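Local coordinates for serpin-12 (Manduca sexta, PDB 6CJ7), which controls the prophenoloxidase activation system in larval hemolymph, probably by inhibiting serine proteases through the serpin mechanism, at residues 53-58 with 299-305; 128-134 with 159-164; 280-284 with 317-321. One frame throughout, in Å; residues are numbered along the deposited sequence.

Interaction 1. Residues 53-58 with 299-305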
ATOM      1  N   GLY A  53     -20.669   6.512  -3.704  1.00 20.78           N
ATOM      2  CA  GLY A  53     -21.721   6.321  -4.679  1.00 23.44           C
ATOM      3  C   GLY A  53     -22.598   5.112  -4.457  1.00 22.44           C
ATOM      4  O   GLY A  53     -23.417   4.796  -5.332  1.00 24.34           O
ATOM      5  N   ALA A  54     -22.485   4.440  -3.312  1.00 19.97           N
ATOM      6  CA  ALA A  54     -23.132   3.163  -3.064  1.00 18.56           C
ATOM      7  C   ALA A  54     -24.487   3.329  -2.382  1.00 20.77           C
ATOM      8  O   ALA A  54     -24.747   4.313  -1.674  1.00 22.00           O
ATOM      9  CB  ALA A  54     -22.249   2.269  -2.196  1.00 22.97           C
ATOM     10  N   ALA A  55     -25.353   2.342  -2.602  1.00 19.23           N
ATOM     11  CA  ALA A  55     -26.654   2.282  -1.957  1.00 20.82           C
ATOM     12  C   ALA A  55     -26.981   0.848  -1.565  1.00 21.41           C
ATOM     13  O   ALA A  55     -26.319  -0.110  -1.985  1.00 20.42           O
ATOM     14  CB  ALA A  55     -27.756   2.837  -2.870  1.00 20.99           C
ATOM     15  N   GLY A  56     -28.041   0.710  -0.766  1.00 25.03           N
ATOM     16  CA  GLY A  56     -28.625  -0.598  -0.525  1.00 22.68           C
ATOM     17  C   GLY A  56     -27.625  -1.606  -0.007  1.00 22.40           C
ATOM     18  O   GLY A  56     -26.796  -1.304   0.860  1.00 21.31           O
ATOM     19  N   ASN A  57     -27.691  -2.825  -0.550  1.00 21.66           N
ATOM     20  CA  ASN A  57     -26.827  -3.895  -0.057  1.00 21.83           C
ATOM     21  C   ASN A  57     -25.352  -3.621  -0.338  1.00 22.52           C
ATOM     22  O   ASN A  57     -24.489  -4.036   0.444  1.00 22.91           O
ATOM     23  CB  ASN A  57     -27.233  -5.237  -0.669  1.00 22.32           C
ATOM     24  CG  ASN A  57     -26.336  -6.377  -0.210  1.00 43.71           C
ATOM     25  OD1 ASN A  57     -25.677  -7.033  -1.023  1.00 54.99           O
ATOM     26  ND2 ASN A  57     -26.290  -6.605   1.099  1.00 49.09           N
ATOM     27  N   THR A  58     -25.035  -2.929  -1.438  1.00 21.34           N
ATOM     28  CA  THR A  58     -23.639  -2.602  -1.723  1.00 18.63           C
ATOM     29  C   THR A  58     -23.076  -1.641  -0.685  1.00 20.03           C
ATOM     30  O   THR A  58     -21.939  -1.806  -0.222  1.00 22.11           O
ATOM     31  CB  THR A  58     -23.522  -2.008  -3.128  1.00 18.42           C
ATOM     32  OG1 THR A  58     -24.091  -2.939  -4.068  1.00 21.53           O
ATOM     33  CG2 THR A  58     -22.062  -1.736  -3.510  1.00 21.43           C
ATOM     34  N   GLN A 299     -25.791  -6.765  -9.858  1.00 26.50           N
ATOM     35  CA  GLN A 299     -26.658  -6.236  -8.814  1.00 29.97           C
ATOM     36  C   GLN A 299     -25.993  -5.124  -8.011  1.00 24.81           C
ATOM     37  O   GLN A 299     -26.582  -4.646  -7.035  1.00 29.47           O
ATOM     38  CB  GLN A 299     -27.107  -7.352  -7.864  1.00 32.63           C
ATOM     39  CG  GLN A 299     -28.092  -8.335  -8.485  1.00 35.33           C
ATOM     40  CD  GLN A 299     -27.440  -9.201  -9.540  1.00 42.99           C
ATOM     41  OE1 GLN A 299     -26.388  -9.796  -9.304  1.00 39.48           O
ATOM     42  NE2 GLN A 299     -28.047  -9.259 -10.719  1.00 48.32           N
ATOM     43  N   ALA A 300     -24.782  -4.715  -8.392  1.00 22.65           N
ATOM     44  CA  ALA A 300     -24.109  -3.621  -7.703  1.00 20.54           C
ATOM     45  C   ALA A 300     -24.972  -2.374  -7.701  1.00 23.76           C
ATOM     46  O   ALA A 300     -25.546  -2.001  -8.729  1.00 23.90           O
ATOM     47  CB  ALA A 300     -22.770  -3.312  -8.369  1.00 20.87           C
ATOM     48  N   GLU A 301     -25.045  -1.725  -6.546  1.00 21.34           N
ATOM     49  CA  GLU A 301     -25.859  -0.524  -6.346  1.00 20.20           C
ATOM     50  C   GLU A 301     -24.908   0.660  -6.238  1.00 22.72           C
ATOM     51  O   GLU A 301     -24.532   1.084  -5.145  1.00 24.44           O
ATOM     52  CB  GLU A 301     -26.737  -0.660  -5.109  1.00 21.29           C
ATOM     53  CG  GLU A 301     -27.811  -1.706  -5.257  1.00 25.67           C
ATOM     54  CD  GLU A 301     -28.905  -1.247  -6.210  1.00 41.12           C
ATOM     55  OE1 GLU A 301     -29.146  -0.026  -6.308  1.00 40.37           O
ATOM     56  OE2 GLU A 301     -29.528  -2.102  -6.866  1.00 54.24           O
ATOM     57  N   LEU A 302     -24.508   1.183  -7.400  1.00 21.57           N
ATOM     58  CA  LEU A 302     -23.577   2.299  -7.515  1.00 21.56           C
ATOM     59  C   LEU A 302     -24.184   3.407  -8.363  1.00 20.37           C
ATOM     60  O   LEU A 302     -23.478   4.101  -9.101  1.00 22.50           O
ATOM     61  CB  LEU A 302     -22.238   1.829  -8.094  1.00 19.87           C
ATOM     62  CG  LEU A 302     -21.512   0.810  -7.224  1.00 23.94           C
ATOM     63  CD1 LEU A 302     -20.436   0.058  -8.023  1.00 22.80           C
ATOM     64  CD2 LEU A 302     -20.913   1.514  -5.979  1.00 22.92           C
ATOM     65  N   TYR A 303     -25.506   3.582  -8.268  1.00 22.01           N
ATOM     66  CA  TYR A 303     -26.195   4.538  -9.123  1.00 23.09           C
ATOM     67  C   TYR A 303     -25.779   5.977  -8.845  1.00 25.03           C
ATOM     68  O   TYR A 303     -25.904   6.830  -9.731  1.00 25.03           O
ATOM     69  CB  TYR A 303     -27.709   4.376  -8.954  1.00 22.23           C
ATOM     70  CG  TYR A 303     -28.503   5.063 -10.030  1.00 26.43           C
ATOM     71  CD1 TYR A 303     -28.616   4.492 -11.294  1.00 27.49           C
ATOM     72  CD2 TYR A 303     -29.140   6.284  -9.794  1.00 24.15           C
ATOM     73  CE1 TYR A 303     -29.337   5.112 -12.299  1.00 26.37           C
ATOM     74  CE2 TYR A 303     -29.856   6.914 -10.797  1.00 28.18           C
ATOM     75  CZ  TYR A 303     -29.950   6.328 -12.041  1.00 25.93           C
ATOM     76  OH  TYR A 303     -30.660   6.946 -13.042  1.00 32.11           O
ATOM     77  N   ASN A 304     -25.287   6.278  -7.649  1.00 24.87           N
ATOM     78  CA  ASN A 304     -24.838   7.632  -7.351  1.00 23.45           C
ATOM     79  C   ASN A 304     -23.383   7.853  -7.740  1.00 20.81           C
ATOM     80  O   ASN A 304     -22.814   8.905  -7.416  1.00 26.67           O
ATOM     81  CB  ASN A 304     -25.041   7.968  -5.880  1.00 23.10           C
ATOM     82  CG  ASN A 304     -26.490   8.183  -5.526  1.00 36.94           C
ATOM     83  OD1 ASN A 304     -26.922   7.803  -4.437  1.00 49.72           O
ATOM     84  ND2 ASN A 304     -27.247   8.793  -6.425  1.00 37.98           N
ATOM     85  N   LEU A 305     -22.767   6.875  -8.405  1.00 20.04           N
ATOM     86  CA  LEU A 305     -21.499   7.051  -9.094  1.00 19.55           C
ATOM     87  C   LEU A 305     -21.716   7.376 -10.572  1.00 22.94           C
ATOM     88  O   LEU A 305     -21.056   8.270 -11.115  1.00 23.31           O
ATOM     89  CB  LEU A 305     -20.658   5.784  -8.917  1.00 21.64           C
ATOM     90  CG  LEU A 305     -19.229   5.744  -9.438  1.00 20.62           C
ATOM     91  CD1 LEU A 305     -18.468   4.632  -8.728  1.00 19.00           C
ATOM     92  CD2 LEU A 305     -19.205   5.498 -10.941  1.00 23.02           C
TER
HETATM   93  O   HOH W   1     -26.012   4.534  -5.224  1.00 38.26           O
HETATM   94  O   HOH W   2     -24.477   7.256  -2.561  1.00 32.33           O
HETATM   95  O   HOH W   3     -26.108  -4.660  -3.989  1.00 35.77           O
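At the start of 299-305, Gln299 O accepts from water 3 at 3.1 Å, and this water also lies 2.7 Å from Thr58 OG1. Two residues on, Glu301 N donates to Thr58 OG1 (2.9 Å), tying the loop to the first turn of a helix. Glu301 O then accepts from Ala55 N (3.0 Å) and is approached by Ala54 CA at 3.3 Å. Leu302 packs CD2 against Ala54 CB at 4.1 Å, while its CA makes a CA-H...O contact with Gly53 O (3.3 Å). The same Gly53 O receives a weak hydrogen bond from Asn304 N (3.3 Å), reinforced by water 1, which lies 2.6 Å from Gly53 O and 3.1 Å from Asn304 N. A side chain at Gly53 would clash with Leu305 CB. In the serpin fold, this contact joins the lead-in and first turn of helix 56-66 to the connection between helix 284-289 and strand 306-307; Ala54 packs on Leu59 and Ile62 of helix 56-66, and Leu305 shares backbone hydrogen bonds with Asn108.

Interaction 2. Residues 128-134 with 159-164; sequences FGKPALA and LSGNTQ
A methyl group sits almost exactly on the axis of an aromatic ring: Thr163 CG2 lies 3.7 Å from the centroid of the Phe128 ring and only 2° off its normal, a CH-pi contact over the face. Segment 128-134 leads from strand 123-126 into the first turn of helix 131-145, which corresponds to helix F of the serpin fold; the loop segment 159-164 ends the connection from that helix to strand 165-174.

Phe128 (phi/psi -101/1) and Gly129 (-65/-23) turn the chain into Lys130, the N-cap residue (-109/92). Pro131 starts the helix, whose first turn closes with Ala134 N to Lys130 O at 3.0 Å. On the other side, Leu159 (-119/149) and Ser160 (-157/175) are extended, and Ser160 to Thr163 forms a type I turn with Thr163 N to Ser160 O at 3.0 Å. Ser160 N donates to Thr163 OG1 (2.9 Å), and Asn162 N to Ser160 OG (3.2 Å), an ST turn. These bonds, with Thr163 in its m rotamer, set the methyl over the ring.

In register, Gly129 CA and Gly161 CA are 4.2 Å apart, and the CA atoms of Pro131 and Leu159 5.3 Å. Phe128, chi1 m and chi2 -75°, points toward 159-164 and also rests on Phe100 and Val166 of the underlying sheet. Leu159 (m, t) fills the space between ring and helix: its CD1 lies at the ring edge, 4.1 Å from Phe128 CD1, and 3.9 Å from Ala134 CB, while its CB is 4.0 Å from Pro131 CB.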
ATOM      1  N   PHE A 128     -14.061   2.416 -23.996  1.00 25.72           N
ATOM      2  CA  PHE A 128     -13.379   1.128 -23.955  1.00 24.46           C
ATOM      3  C   PHE A 128     -13.522   0.333 -25.249  1.00 28.39           C
ATOM      4  O   PHE A 128     -13.003  -0.787 -25.330  1.00 27.57           O
ATOM      5  CB  PHE A 128     -13.895   0.292 -22.771  1.00 21.29           C
ATOM      6  CG  PHE A 128     -13.525   0.847 -21.417  1.00 22.19           C
ATOM      7  CD1 PHE A 128     -12.226   0.724 -20.933  1.00 20.99           C
ATOM      8  CD2 PHE A 128     -14.468   1.476 -20.619  1.00 24.26           C
ATOM      9  CE1 PHE A 128     -11.881   1.233 -19.680  1.00 22.04           C
ATOM     10  CE2 PHE A 128     -14.127   1.986 -19.369  1.00 23.81           C
ATOM     11  CZ  PHE A 128     -12.828   1.864 -18.899  1.00 22.89           C
ATOM     12  N   GLY A 129     -14.206   0.881 -26.260  1.00 29.26           N
ATOM     13  CA  GLY A 129     -14.420   0.166 -27.508  1.00 31.63           C
ATOM     14  C   GLY A 129     -13.159  -0.113 -28.296  1.00 34.57           C
ATOM     15  O   GLY A 129     -13.152  -1.029 -29.123  1.00 32.11           O
ATOM     16  N   LYS A 130     -12.100   0.670 -28.078  1.00 30.33           N
ATOM     17  CA  LYS A 130     -10.765   0.368 -28.587  1.00 27.16           C
ATOM     18  C   LYS A 130      -9.924  -0.016 -27.378  1.00 28.20           C
ATOM     19  O   LYS A 130      -9.332   0.860 -26.719  1.00 26.00           O
ATOM     20  CB  LYS A 130     -10.134   1.543 -29.339  1.00 27.64           C
ATOM     21  CG  LYS A 130     -10.790   1.861 -30.678  1.00 27.65           C
ATOM     22  CD  LYS A 130     -10.141   3.064 -31.355  1.00 36.34           C
ATOM     23  CE  LYS A 130     -10.771   3.380 -32.704  1.00 39.06           C
ATOM     24  NZ  LYS A 130     -10.565   2.354 -33.756  1.00 43.07           N
ATOM     25  N   PRO A 131      -9.853  -1.309 -27.041  1.00 30.54           N
ATOM     26  CA  PRO A 131      -9.236  -1.701 -25.759  1.00 29.31           C
ATOM     27  C   PRO A 131      -7.760  -1.370 -25.660  1.00 26.31           C
ATOM     28  O   PRO A 131      -7.315  -0.974 -24.579  1.00 27.26           O
ATOM     29  CB  PRO A 131      -9.470  -3.220 -25.710  1.00 34.90           C
ATOM     30  CG  PRO A 131     -10.615  -3.474 -26.636  1.00 36.32           C
ATOM     31  CD  PRO A 131     -10.509  -2.437 -27.722  1.00 33.00           C
ATOM     32  N   ALA A 132      -6.997  -1.507 -26.748  1.00 30.35           N
ATOM     33  CA  ALA A 132      -5.564  -1.232 -26.674  1.00 31.65           C
ATOM     34  C   ALA A 132      -5.313   0.246 -26.406  1.00 30.63           C
ATOM     35  O   ALA A 132      -4.423   0.604 -25.622  1.00 28.08           O
ATOM     36  CB  ALA A 132      -4.872  -1.674 -27.963  1.00 36.69           C
ATOM     37  N   LEU A 133      -6.097   1.115 -27.044  1.00 25.78           N
ATOM     38  CA  LEU A 133      -5.972   2.550 -26.816  1.00 26.65           C
ATOM     39  C   LEU A 133      -6.358   2.921 -25.391  1.00 25.02           C
ATOM     40  O   LEU A 133      -5.680   3.732 -24.748  1.00 24.94           O
ATOM     41  CB  LEU A 133      -6.827   3.301 -27.838  1.00 27.94           C
ATOM     42  CG  LEU A 133      -7.086   4.777 -27.583  1.00 36.85           C
ATOM     43  CD1 LEU A 133      -5.789   5.562 -27.735  1.00 42.34           C
ATOM     44  CD2 LEU A 133      -8.126   5.291 -28.562  1.00 41.11           C
ATOM     45  N   ALA A 134      -7.439   2.331 -24.877  1.00 21.60           N
ATOM     46  CA  ALA A 134      -7.875   2.622 -23.515  1.00 23.37           C
ATOM     47  C   ALA A 134      -6.836   2.179 -22.490  1.00 22.65           C
ATOM     48  O   ALA A 134      -6.498   2.931 -21.564  1.00 22.23           O
ATOM     49  CB  ALA A 134      -9.215   1.941 -23.233  1.00 24.20           C
ATOM     50  N   LEU A 159      -9.947  -5.457 -21.200  1.00 36.59           N
ATOM     51  CA  LEU A 159     -10.894  -4.423 -21.576  1.00 34.79           C
ATOM     52  C   LEU A 159     -11.650  -4.826 -22.836  1.00 34.62           C
ATOM     53  O   LEU A 159     -11.121  -5.530 -23.705  1.00 36.94           O
ATOM     54  CB  LEU A 159     -10.180  -3.083 -21.802  1.00 26.59           C
ATOM     55  CG  LEU A 159      -9.241  -2.596 -20.694  1.00 27.73           C
ATOM     56  CD1 LEU A 159      -8.661  -1.241 -21.053  1.00 28.75           C
ATOM     57  CD2 LEU A 159      -9.965  -2.537 -19.358  1.00 30.83           C
ATOM     58  N   SER A 160     -12.892  -4.370 -22.930  1.00 33.53           N
ATOM     59  CA  SER A 160     -13.700  -4.593 -24.115  1.00 31.10           C
ATOM     60  C   SER A 160     -14.767  -3.512 -24.156  1.00 35.69           C
ATOM     61  O   SER A 160     -14.900  -2.714 -23.226  1.00 33.97           O
ATOM     62  CB  SER A 160     -14.325  -5.991 -24.104  1.00 35.52           C
ATOM     63  OG  SER A 160     -15.324  -6.082 -23.102  1.00 42.68           O
ATOM     64  N   GLY A 161     -15.546  -3.497 -25.236  1.00 34.96           N
ATOM     65  CA  GLY A 161     -16.661  -2.570 -25.302  1.00 35.52           C
ATOM     66  C   GLY A 161     -17.678  -2.763 -24.197  1.00 37.62           C
ATOM     67  O   GLY A 161     -18.483  -1.861 -23.938  1.00 42.43           O
ATOM     68  N   ASN A 162     -17.658  -3.915 -23.535  1.00 37.51           N
ATOM     69  CA  ASN A 162     -18.582  -4.189 -22.444  1.00 38.50           C
ATOM     70  C   ASN A 162     -18.018  -3.824 -21.075  1.00 30.65           C
ATOM     71  O   ASN A 162     -18.738  -3.941 -20.079  1.00 32.99           O
ATOM     72  CB  ASN A 162     -18.995  -5.662 -22.474  1.00 43.87           C
ATOM     73  CG  ASN A 162     -20.008  -5.957 -23.576  1.00 57.56           C
ATOM     74  OD1 ASN A 162     -21.044  -5.297 -23.675  1.00 64.06           O
ATOM     75  ND2 ASN A 162     -19.704  -6.940 -24.416  1.00 60.36           N
ATOM     76  N   THR A 163     -16.759  -3.385 -21.001  1.00 27.59           N
ATOM     77  CA  THR A 163     -16.202  -2.871 -19.755  1.00 21.76           C
ATOM     78  C   THR A 163     -16.992  -1.662 -19.285  1.00 22.25           C
ATOM     79  O   THR A 163     -17.297  -0.763 -20.073  1.00 25.60           O
ATOM     80  CB  THR A 163     -14.734  -2.484 -19.956  1.00 22.59           C
ATOM     81  OG1 THR A 163     -14.016  -3.650 -20.368  1.00 25.86           O
ATOM     82  CG2 THR A 163     -14.117  -1.903 -18.672  1.00 22.88           C
ATOM     83  N   GLN A 164     -17.320  -1.644 -17.996  1.00 20.88           N
ATOM     84  CA  GLN A 164     -18.096  -0.553 -17.418  1.00 22.83           C
ATOM     85  C   GLN A 164     -17.256   0.385 -16.571  1.00 19.61           C
ATOM     86  O   GLN A 164     -17.422   1.607 -16.656  1.00 20.52           O
ATOM     87  CB  GLN A 164     -19.251  -1.108 -16.577  1.00 20.89           C
ATOM     88  CG  GLN A 164     -20.206  -1.936 -17.420  1.00 21.60           C
ATOM     89  CD  GLN A 164     -21.554  -2.114 -16.782  1.00 28.50           C
ATOM     90  OE1 GLN A 164     -22.489  -2.602 -17.429  1.00 34.98           O
ATOM     91  NE2 GLN A 164     -21.673  -1.730 -15.520  1.00 26.29           N
TER

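Interaction 3. Residues 280-284 with 317-321; sequences DINLE and SALHS
Ser321 OG donates to Asp280 OD2 at 2.8 Å, and the same carboxylate oxygen forms a salt bridge with Lys278. Next along this antiparallel ladder comes the hydrogen-bonded pair Ile281-His320, with Ile281 N to His320 O at 2.7 Å and His320 N to Ile281 O at 2.9 Å. Asp280-Ser321 and Asn282-Leu319 are non-hydrogen-bonded pairs, with CA-CA distances of 4.4 and 4.9 Å. Leu283 N to Ala318 O (2.9 Å) extends the ladder past the strand end. There Asn282 OD1 (chi1 t) caps Glu284 N at 3.0 Å and takes a water at 2.6 Å that accepts from Ala318 N at 2.9 Å. The short strand axes run 159° apart, 4.7 Å at closest. Ile281 and His320 share one face, where Leu283 CD1 reaches His320 CB at 3.8 Å and Leu283 CB meets Ala318 CB at 4.2 Å. His320 (chi1 t) also bonds to Asn169 O and Ser39 N and touches Ser42, consistent with the shutter region of serpin sheet A.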
ATOM      1  N   ASP A 280       1.935  -5.564  -8.821  1.00 26.57           N
ATOM      2  CA  ASP A 280       0.716  -5.214  -9.551  1.00 28.23           C
ATOM      3  C   ASP A 280      -0.333  -6.264  -9.226  1.00 26.27           C
ATOM      4  O   ASP A 280      -0.099  -7.462  -9.441  1.00 29.16           O
ATOM      5  CB  ASP A 280       0.956  -5.170 -11.062  1.00 31.79           C
ATOM      6  CG  ASP A 280       2.072  -4.239 -11.460  1.00 42.85           C
ATOM      7  OD1 ASP A 280       2.909  -4.660 -12.287  1.00 56.30           O
ATOM      8  OD2 ASP A 280       2.115  -3.091 -10.971  1.00 37.35           O
ATOM      9  N   ILE A 281      -1.499  -5.824  -8.751  1.00 23.40           N
ATOM     10  CA  ILE A 281      -2.457  -6.708  -8.097  1.00 20.46           C
ATOM     11  C   ILE A 281      -3.851  -6.499  -8.669  1.00 20.89           C
ATOM     12  O   ILE A 281      -4.364  -5.378  -8.687  1.00 23.71           O
ATOM     13  CB  ILE A 281      -2.494  -6.482  -6.579  1.00 25.00           C
ATOM     14  CG1 ILE A 281      -1.117  -6.728  -5.956  1.00 27.34           C
ATOM     15  CG2 ILE A 281      -3.537  -7.361  -5.961  1.00 26.17           C
ATOM     16  CD1 ILE A 281      -1.058  -6.272  -4.519  1.00 29.16           C
ATOM     17  N   ASN A 282      -4.468  -7.594  -9.108  1.00 22.12           N
ATOM     18  CA  ASN A 282      -5.887  -7.623  -9.423  1.00 18.38           C
ATOM     19  C   ASN A 282      -6.638  -7.967  -8.140  1.00 20.05           C
ATOM     20  O   ASN A 282      -6.512  -9.075  -7.614  1.00 23.56           O
ATOM     21  CB  ASN A 282      -6.136  -8.639 -10.533  1.00 20.55           C
ATOM     22  CG  ASN A 282      -7.600  -8.808 -10.873  1.00 24.06           C
ATOM     23  OD1 ASN A 282      -8.502  -8.346 -10.168  1.00 22.20           O
ATOM     24  ND2 ASN A 282      -7.848  -9.513 -11.972  1.00 34.89           N
ATOM     25  N   LEU A 283      -7.400  -6.999  -7.624  1.00 19.47           N
ATOM     26  CA  LEU A 283      -8.031  -7.146  -6.318  1.00 18.28           C
ATOM     27  C   LEU A 283      -9.348  -7.916  -6.339  1.00 18.28           C
ATOM     28  O   LEU A 283      -9.898  -8.190  -5.267  1.00 20.05           O
ATOM     29  CB  LEU A 283      -8.284  -5.765  -5.697  1.00 18.37           C
ATOM     30  CG  LEU A 283      -7.006  -5.013  -5.309  1.00 20.65           C
ATOM     31  CD1 LEU A 283      -7.380  -3.575  -5.004  1.00 19.60           C
ATOM     32  CD2 LEU A 283      -6.321  -5.649  -4.104  1.00 23.86           C
ATOM     33  N   GLU A 284      -9.881  -8.277  -7.504  1.00 20.65           N
ATOM     34  CA  GLU A 284     -11.192  -8.927  -7.499  1.00 23.03           C
ATOM     35  C   GLU A 284     -11.199 -10.237  -6.717  1.00 21.16           C
ATOM     36  O   GLU A 284     -12.116 -10.429  -5.901  1.00 20.77           O
ATOM     37  CB  GLU A 284     -11.688  -9.121  -8.936  1.00 22.48           C
ATOM     38  CG  GLU A 284     -13.054  -9.806  -9.005  1.00 24.05           C
ATOM     39  CD  GLU A 284     -13.458 -10.189 -10.425  1.00 37.97           C
ATOM     40  OE1 GLU A 284     -12.581 -10.316 -11.307  1.00 51.91           O
ATOM     41  OE2 GLU A 284     -14.658 -10.362 -10.658  1.00 34.48           O
ATOM     42  N   SER A 317     -13.005  -3.967 -13.246  1.00 21.61           N
ATOM     43  CA  SER A 317     -11.644  -4.281 -12.853  1.00 20.66           C
ATOM     44  C   SER A 317     -11.273  -3.375 -11.688  1.00 21.17           C
ATOM     45  O   SER A 317     -11.638  -2.198 -11.678  1.00 20.96           O
ATOM     46  CB  SER A 317     -10.660  -4.075 -14.016  1.00 28.40           C
ATOM     47  OG  SER A 317     -10.873  -5.045 -15.027  1.00 32.56           O
ATOM     48  N   ALA A 318     -10.587  -3.938 -10.697  1.00 18.42           N
ATOM     49  CA  ALA A 318     -10.084  -3.190  -9.548  1.00 17.32           C
ATOM     50  C   ALA A 318      -8.606  -3.521  -9.436  1.00 20.04           C
ATOM     51  O   ALA A 318      -8.245  -4.662  -9.120  1.00 21.30           O
ATOM     52  CB  ALA A 318     -10.830  -3.559  -8.264  1.00 21.04           C
ATOM     53  N   LEU A 319      -7.754  -2.538  -9.729  1.00 17.70           N
ATOM     54  CA  LEU A 319      -6.331  -2.776  -9.929  1.00 18.46           C
ATOM     55  C   LEU A 319      -5.521  -1.909  -8.981  1.00 20.26           C
ATOM     56  O   LEU A 319      -5.798  -0.711  -8.830  1.00 18.94           O
ATOM     57  CB  LEU A 319      -5.933  -2.483 -11.380  1.00 19.40           C
ATOM     58  CG  LEU A 319      -6.760  -3.240 -12.422  1.00 26.20           C
ATOM     59  CD1 LEU A 319      -6.415  -2.791 -13.834  1.00 30.70           C
ATOM     60  CD2 LEU A 319      -6.522  -4.726 -12.256  1.00 28.67           C
ATOM     61  N   HIS A 320      -4.517  -2.519  -8.356  1.00 18.15           N
ATOM     62  CA  HIS A 320      -3.656  -1.844  -7.397  1.00 16.76           C
ATOM     63  C   HIS A 320      -2.196  -2.107  -7.735  1.00 18.40           C
ATOM     64  O   HIS A 320      -1.815  -3.233  -8.042  1.00 21.57           O
ATOM     65  CB  HIS A 320      -3.949  -2.329  -5.963  1.00 15.99           C
ATOM     66  CG  HIS A 320      -2.977  -1.811  -4.936  1.00 19.12           C
ATOM     67  ND1 HIS A 320      -2.650  -0.475  -4.816  1.00 19.61           N
ATOM     68  CD2 HIS A 320      -2.250  -2.461  -3.992  1.00 22.09           C
ATOM     69  CE1 HIS A 320      -1.762  -0.327  -3.844  1.00 20.83           C
ATOM     70  NE2 HIS A 320      -1.517  -1.511  -3.316  1.00 18.37           N
ATOM     71  N   SER A 321      -1.377  -1.064  -7.676  1.00 16.66           N
ATOM     72  CA  SER A 321       0.059  -1.237  -7.832  1.00 17.57           C
ATOM     73  C   SER A 321       0.774  -0.505  -6.709  1.00 18.86           C
ATOM     74  O   SER A 321       0.362   0.585  -6.303  1.00 18.97           O
ATOM     75  CB  SER A 321       0.559  -0.720  -9.180  1.00 21.37           C
ATOM     76  OG  SER A 321       1.974  -0.894  -9.276  1.00 29.44           O
TER
HETATM   77  O   HOH W   4     -10.298  -6.760 -11.224  1.00 30.21           O

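Overall arrangement
Along the chain the segments of interactions 1 and 3 alternate, while interaction 2 is nested inside the loop closed by interaction 1 and finishes before interaction 3 opens. Centres lie about 23 Å (1 and 2), 20 Å (1 and 3) and 17 Å (2 and 3) apart; the closest two, 2 and 3, come within about 5 Å without touching. The large sheet relates them: interaction 2 leads into strand 165-174, which runs parallel beside strand 317-326 of interaction 3, and the loop of interaction 1 precedes that second strand. Direct pairing of these strands indicates that no reactive-loop strand is inserted between them, as expected of a native serpin.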